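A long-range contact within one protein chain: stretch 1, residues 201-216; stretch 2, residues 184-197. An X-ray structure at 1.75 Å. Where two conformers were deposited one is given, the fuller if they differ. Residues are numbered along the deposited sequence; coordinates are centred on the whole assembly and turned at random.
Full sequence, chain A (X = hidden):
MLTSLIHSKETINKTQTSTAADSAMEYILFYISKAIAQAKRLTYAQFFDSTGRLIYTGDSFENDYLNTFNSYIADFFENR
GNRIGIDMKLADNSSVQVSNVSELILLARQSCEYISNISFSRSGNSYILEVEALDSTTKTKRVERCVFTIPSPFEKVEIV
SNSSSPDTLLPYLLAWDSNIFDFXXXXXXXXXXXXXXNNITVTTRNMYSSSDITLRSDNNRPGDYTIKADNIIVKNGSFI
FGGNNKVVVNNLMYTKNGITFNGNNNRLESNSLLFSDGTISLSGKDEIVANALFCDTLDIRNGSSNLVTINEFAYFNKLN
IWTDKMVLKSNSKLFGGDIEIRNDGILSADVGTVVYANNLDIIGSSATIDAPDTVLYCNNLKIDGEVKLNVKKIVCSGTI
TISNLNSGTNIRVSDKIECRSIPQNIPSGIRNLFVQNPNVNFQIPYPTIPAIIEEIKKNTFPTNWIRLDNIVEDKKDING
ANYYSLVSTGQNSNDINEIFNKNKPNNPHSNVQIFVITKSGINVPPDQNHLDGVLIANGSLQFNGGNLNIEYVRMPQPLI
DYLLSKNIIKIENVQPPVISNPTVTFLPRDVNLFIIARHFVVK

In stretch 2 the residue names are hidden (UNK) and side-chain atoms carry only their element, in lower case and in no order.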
# COMPACT_ATOMS: atom_id res chain seq x y z
N THR A 201 15.48 10.59 1.21
CA THR A 201 14.45 11.00 0.26
C THR A 201 14.72 10.28 -1.05
O THR A 201 15.83 10.37 -1.55
CB THR A 201 14.47 12.49 0.05
OG1 THR A 201 14.24 13.18 1.31
CG2 THR A 201 13.44 12.93 -0.88
N VAL A 202 13.75 9.54 -1.52
CA VAL A 202 13.87 8.72 -2.76
C VAL A 202 12.89 9.31 -3.77
O VAL A 202 11.71 9.36 -3.50
CB VAL A 202 13.54 7.26 -2.51
CG1 VAL A 202 13.55 6.44 -3.81
CG2 VAL A 202 14.45 6.64 -1.48
N THR A 203 13.37 9.61 -5.01
CA THR A 203 12.55 9.95 -6.15
C THR A 203 12.85 8.86 -7.18
O THR A 203 14.01 8.71 -7.55
CB THR A 203 12.87 11.34 -6.69
OG1 THR A 203 12.79 12.33 -5.63
CG2 THR A 203 11.87 11.74 -7.79
N THR A 204 11.83 8.11 -7.56
CA THR A 204 12.04 6.99 -8.47
C THR A 204 10.92 6.79 -9.41
O THR A 204 9.83 7.40 -9.30
CB THR A 204 12.39 5.72 -7.69
OG1 THR A 204 12.92 4.72 -8.61
CG2 THR A 204 11.11 5.13 -7.08
N ARG A 205 11.13 5.91 -10.39
CA ARG A 205 10.04 5.45 -11.21
C ARG A 205 9.55 4.20 -10.55
O ARG A 205 8.63 4.31 -9.69
CB ARG A 205 10.40 5.20 -12.69
CG ARG A 205 10.66 6.41 -13.50
CD ARG A 205 10.72 6.00 -14.96
NE ARG A 205 9.46 5.46 -15.51
CZ ARG A 205 9.25 5.25 -16.80
NH1 ARG A 205 10.23 5.44 -17.71
NH2 ARG A 205 8.08 4.76 -17.20
N ASN A 206 10.18 3.05 -10.82
CA ASN A 206 9.77 1.79 -10.16
C ASN A 206 10.73 1.28 -9.14
O ASN A 206 11.93 1.48 -9.26
CB ASN A 206 9.41 0.80 -11.24
CG ASN A 206 8.26 1.32 -12.10
OD1 ASN A 206 7.29 1.88 -11.57
ND2 ASN A 206 8.34 1.17 -13.46
N MET A 207 10.21 0.54 -8.11
CA MET A 207 11.06 -0.02 -7.08
C MET A 207 10.53 -1.39 -6.74
O MET A 207 9.30 -1.60 -6.76
CB MET A 207 11.01 0.88 -5.79
CG MET A 207 11.67 0.26 -4.58
SD MET A 207 11.83 1.40 -3.11
CE MET A 207 10.96 2.78 -3.88
N TYR A 208 11.44 -2.36 -6.68
CA TYR A 208 11.09 -3.71 -6.36
C TYR A 208 11.95 -4.22 -5.21
O TYR A 208 13.18 -4.02 -5.14
CB TYR A 208 11.32 -4.66 -7.57
CG TYR A 208 11.18 -6.16 -7.28
CD1 TYR A 208 12.25 -6.95 -6.79
CD2 TYR A 208 10.04 -6.81 -7.56
CE1 TYR A 208 12.04 -8.27 -6.48
CE2 TYR A 208 9.85 -8.14 -7.29
CZ TYR A 208 10.89 -8.87 -6.77
OH TYR A 208 10.73 -10.23 -6.52
N SER A 209 11.32 -4.99 -4.30
CA SER A 209 12.08 -5.75 -3.33
C SER A 209 11.41 -7.08 -3.19
O SER A 209 10.18 -7.19 -3.31
CB SER A 209 12.04 -4.99 -1.99
OG SER A 209 12.98 -5.52 -1.09
N SER A 210 12.17 -8.13 -2.86
CA SER A 210 11.55 -9.40 -2.64
C SER A 210 11.10 -9.47 -1.15
O SER A 210 9.94 -9.76 -0.86
CB SER A 210 12.55 -10.55 -2.97
OG SER A 210 11.92 -11.81 -2.63
N SER A 211 12.04 -9.20 -0.22
CA SER A 211 11.70 -9.17 1.16
C SER A 211 11.40 -7.75 1.59
O SER A 211 11.19 -6.87 0.73
CB SER A 211 12.80 -9.92 1.97
OG SER A 211 12.46 -9.90 3.37
N ASP A 212 11.34 -7.48 2.88
CA ASP A 212 10.75 -6.24 3.36
C ASP A 212 11.47 -4.98 2.88
O ASP A 212 12.70 -4.93 2.76
CB ASP A 212 10.82 -6.15 4.87
CG ASP A 212 10.02 -7.23 5.57
OD1 ASP A 212 9.04 -7.74 5.06
OD2 ASP A 212 10.48 -7.65 6.66
N ILE A 213 10.71 -3.95 2.67
CA ILE A 213 11.28 -2.60 2.53
C ILE A 213 11.04 -1.90 3.86
O ILE A 213 9.88 -1.84 4.32
CB ILE A 213 10.64 -1.81 1.43
CG1 ILE A 213 10.86 -2.50 0.09
CG2 ILE A 213 11.17 -0.39 1.47
CD1 ILE A 213 10.25 -1.78 -1.11
N THR A 214 12.10 -1.46 4.53
CA THR A 214 11.97 -0.81 5.83
C THR A 214 12.42 0.65 5.80
O THR A 214 13.59 0.95 5.47
CB THR A 214 12.80 -1.57 6.89
OG1 THR A 214 12.33 -2.94 6.97
CG2 THR A 214 12.58 -0.94 8.24
N LEU A 215 11.52 1.57 6.17
CA LEU A 215 11.85 2.92 6.41
C LEU A 215 12.17 3.15 7.92
O LEU A 215 11.71 2.39 8.81
CB LEU A 215 10.72 3.86 6.08
CG LEU A 215 10.36 3.91 4.60
CD1 LEU A 215 9.17 4.85 4.49
CD2 LEU A 215 11.49 4.55 3.81
N ARG A 216 12.99 4.15 8.14
CA ARG A 216 13.31 4.65 9.52
C ARG A 216 12.63 5.96 9.68
O ARG A 216 12.22 6.58 8.72
CB ARG A 216 14.83 4.75 9.78
CG ARG A 216 15.56 3.45 9.49
CD ARG A 216 15.03 2.27 10.31
NE ARG A 216 15.91 1.08 10.21
CZ ARG A 216 15.60 -0.10 10.72
NH1 ARG A 216 14.43 -0.27 11.38
NH2 ARG A 216 16.44 -1.11 10.55
N UNK A 184 14.64 -1.48 -17.05
CA UNK A 184 15.36 -0.25 -17.23
C UNK A 184 14.57 0.98 -16.63
O UNK A 184 15.06 2.16 -16.76
o UNK A 184 14.44 0.40 -19.39
c UNK A 184 15.66 0.11 -18.71
c UNK A 184 16.40 -1.06 -19.37
N UNK A 185 13.43 0.72 -16.04
CA UNK A 185 12.58 1.77 -15.40
C UNK A 185 12.61 1.72 -13.87
O UNK A 185 11.77 2.31 -13.23
c UNK A 185 11.09 1.68 -17.42
c UNK A 185 11.12 1.71 -15.89
o UNK A 185 10.44 0.57 -15.38
N UNK A 186 13.55 0.95 -13.33
CA UNK A 186 13.67 0.78 -11.87
C UNK A 186 14.85 1.48 -11.29
O UNK A 186 16.00 1.30 -11.74
c UNK A 186 11.73 -1.88 -10.42
c UNK A 186 10.50 -2.31 -12.84
o UNK A 186 8.73 -3.47 -11.75
c UNK A 186 9.93 -2.79 -11.69
c UNK A 186 12.33 -1.42 -11.54
c UNK A 186 10.55 -2.59 -10.48
c UNK A 186 11.72 -1.68 -12.75
c UNK A 186 13.68 -0.73 -11.47
N UNK A 187 14.63 2.27 -10.24
CA UNK A 187 15.69 2.95 -9.61
C UNK A 187 16.37 2.16 -8.50
O UNK A 187 17.57 2.33 -8.23
N UNK A 188 15.59 1.32 -7.84
CA UNK A 188 16.09 0.44 -6.72
C UNK A 188 15.44 -0.92 -6.91
O UNK A 188 14.21 -1.07 -7.11
c UNK A 188 15.65 2.97 -3.80
c UNK A 188 17.72 2.59 -5.07
c UNK A 188 16.24 2.46 -5.09
c UNK A 188 15.76 1.04 -5.30
N UNK A 189 16.30 -1.97 -6.85
CA UNK A 189 15.80 -3.36 -6.94
C UNK A 189 16.60 -4.21 -6.00
O UNK A 189 17.84 -4.10 -5.99
c UNK A 189 16.49 -6.28 -8.12
c UNK A 189 16.03 -3.85 -8.32
c UNK A 189 14.51 -5.58 -9.25
c UNK A 189 14.94 -7.95 -9.02
c UNK A 189 14.16 -6.94 -9.49
c UNK A 189 16.16 -7.64 -8.40
c UNK A 189 15.63 -5.25 -8.54
N UNK A 190 15.91 -5.05 -5.22
CA UNK A 190 16.66 -6.05 -4.46
C UNK A 190 15.93 -7.37 -4.50
O UNK A 190 14.71 -7.36 -4.32
o UNK A 190 17.49 -6.68 -2.24
c UNK A 190 16.84 -5.62 -3.00
N UNK A 191 16.66 -8.48 -4.69
CA UNK A 191 16.09 -9.78 -4.49
C UNK A 191 16.05 -10.21 -3.06
O UNK A 191 15.63 -11.35 -2.81
c UNK A 191 16.76 -10.83 -5.29
o UNK A 191 16.79 -10.54 -6.64
N UNK A 192 16.47 -9.35 -2.15
CA UNK A 192 16.20 -9.58 -0.71
C UNK A 192 15.56 -8.38 -0.10
O UNK A 192 14.45 -8.06 -0.53
c UNK A 192 17.32 -10.68 1.33
o UNK A 192 16.21 -10.84 1.79
c UNK A 192 17.50 -10.06 -0.09
o UNK A 192 18.33 -11.16 1.85
N UNK A 193 16.16 -7.69 0.85
CA UNK A 193 15.55 -6.55 1.50
C UNK A 193 16.01 -5.21 0.98
O UNK A 193 17.08 -5.13 0.38
c UNK A 193 15.87 -7.82 5.14
c UNK A 193 15.19 -7.64 3.78
n UNK A 193 14.17 -9.64 5.70
c UNK A 193 15.60 -9.21 5.75
c UNK A 193 15.91 -6.53 2.99
N UNK A 194 15.22 -4.18 1.24
CA UNK A 194 15.66 -2.82 1.09
C UNK A 194 15.55 -2.13 2.44
O UNK A 194 14.48 -2.00 2.95
c UNK A 194 14.35 -1.90 -2.42
c UNK A 194 15.11 -2.66 -1.33
c UNK A 194 15.58 -0.63 -0.04
c UNK A 194 14.96 -2.00 0.05
N UNK A 195 16.71 -1.83 3.01
CA UNK A 195 16.81 -1.23 4.33
C UNK A 195 17.26 0.17 4.29
O UNK A 195 18.46 0.41 4.08
c UNK A 195 18.18 -4.52 5.77
c UNK A 195 17.63 -2.08 5.32
c UNK A 195 17.20 -3.55 5.22
c UNK A 195 17.45 -1.53 6.74
N UNK A 196 16.33 1.11 4.48
CA UNK A 196 16.64 2.51 4.40
C UNK A 196 17.23 2.96 5.78
O UNK A 196 17.63 2.15 6.57
c UNK A 196 15.06 3.14 2.50
c UNK A 196 15.58 3.53 0.16
c UNK A 196 13.58 2.46 0.75
c UNK A 196 14.44 2.91 -0.21
c UNK A 196 15.44 3.32 3.98
c UNK A 196 13.89 2.58 2.13
c UNK A 196 15.91 3.63 1.49
N UNK A 197 17.46 4.22 5.91
CA UNK A 197 18.04 4.79 7.13
C UNK A 197 17.35 6.09 7.30
O UNK A 197 16.52 6.49 6.45
c UNK A 197 19.52 4.94 6.99
n UNK A 197 21.37 3.88 8.26
c UNK A 197 20.25 4.67 8.30
o UNK A 197 19.79 5.15 9.34
O HOH W 1 14.15 -13.26 -4.29
O HOH W 2 13.30 -7.09 6.99
O HOH W 3 18.52 1.40 9.08
O HOH W 4 14.05 5.70 6.01

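Position 184 carries one carbon bearing an oxygen and a carbon, out of reach of stretch 1: Thr184. At 185 the same fork recurs, but its oxygen lies 2.9 Å from Asn206 ND2, which donates a hydrogen bond to it: Thr185. Its backbone O also accepts from Asn206 N at 3.0 Å, so a single asparagine is held through backbone and side chain.

Position 186 has one carbon, then a six-carbon ring bearing an oxygen. Asn206 CB sits 3.4 Å from the ring centroid, almost exactly on the normal: Tyr186. Position 187 has no side-chain atoms and is Gly187. The chain turns a corner here, and an ideal CB would fall 2.3 Å from Thr204 OG1, a clash; its backbone N donates to Asn206 O at 3.0 Å.

Position 188 shows four carbons forked at the second, one tip 4.1 Å from Val202 CG1: Leu188. Position 189 is a carbon and an unsubstituted six-carbon ring, nearly parallel to the Tyr208 ring but slid apart, so the two barely overlap, centroids 4.7 Å apart: Phe189.

At 190 one carbon carries one oxygen, and that carbon, the CB, lies 4.3 Å from Ser209 OG: Ser190. Its backbone N donates to Tyr208 O at 2.9 Å, while its OG accepts from the backbone N of 192 at 2.9 Å, bracing the turn. Position 191 has the same two atoms, on a CA-to-CB bond that points away from stretch 1: Ser191. Water 1 links its backbone O to Ser210 OG.

Position 192 has two carbons, the second bearing two oxygens, one 3.5 Å from Ser211 CB: Asp192. Its backbone O takes a 2.7 Å hydrogen bond from Ser211 N. Position 193 is four carbons in a row ending in nitrogen, which donates to Ser211 OG at 2.9 Å: Lys193. Water 2 bridges its NZ and Asp212 OD2.

Positions 194 and 195 each have four carbons forked at the first, with one two-carbon arm. At 194 the tip of the longer arm lies 4.1 Å from Met207 CG; at 195 the one-carbon arm lies 4.0 Å from Arg216 NH2: Ile194 and Ile195. Position 196 is a carbon and a plain six-carbon ring packed against Leu215 and Val202: Phe196. Phe196 CD2 lies 3.5 Å from Leu215 CD2 and Phe196 CE1 3.7 Å from Val202 CG2. At 197 two carbons end in one oxygen and one nitrogen, with CB pointing away: Asn197.

The rule is parallel pairing, interrupted by a loop and resumed in Ile194 N to Asp212 O (3.0 Å), Thr214 N to Ile194 O (2.9 Å) and Phe196 N to Thr214 O (2.9 Å). Aromatics pack beside Asn206 and Tyr208 on one face; Leu188 and Ile194 meet Met207 on the other, where Phe196 also gathers Ile213.

Stretch 2 (184-197) TTYGLFSSDKIIFN
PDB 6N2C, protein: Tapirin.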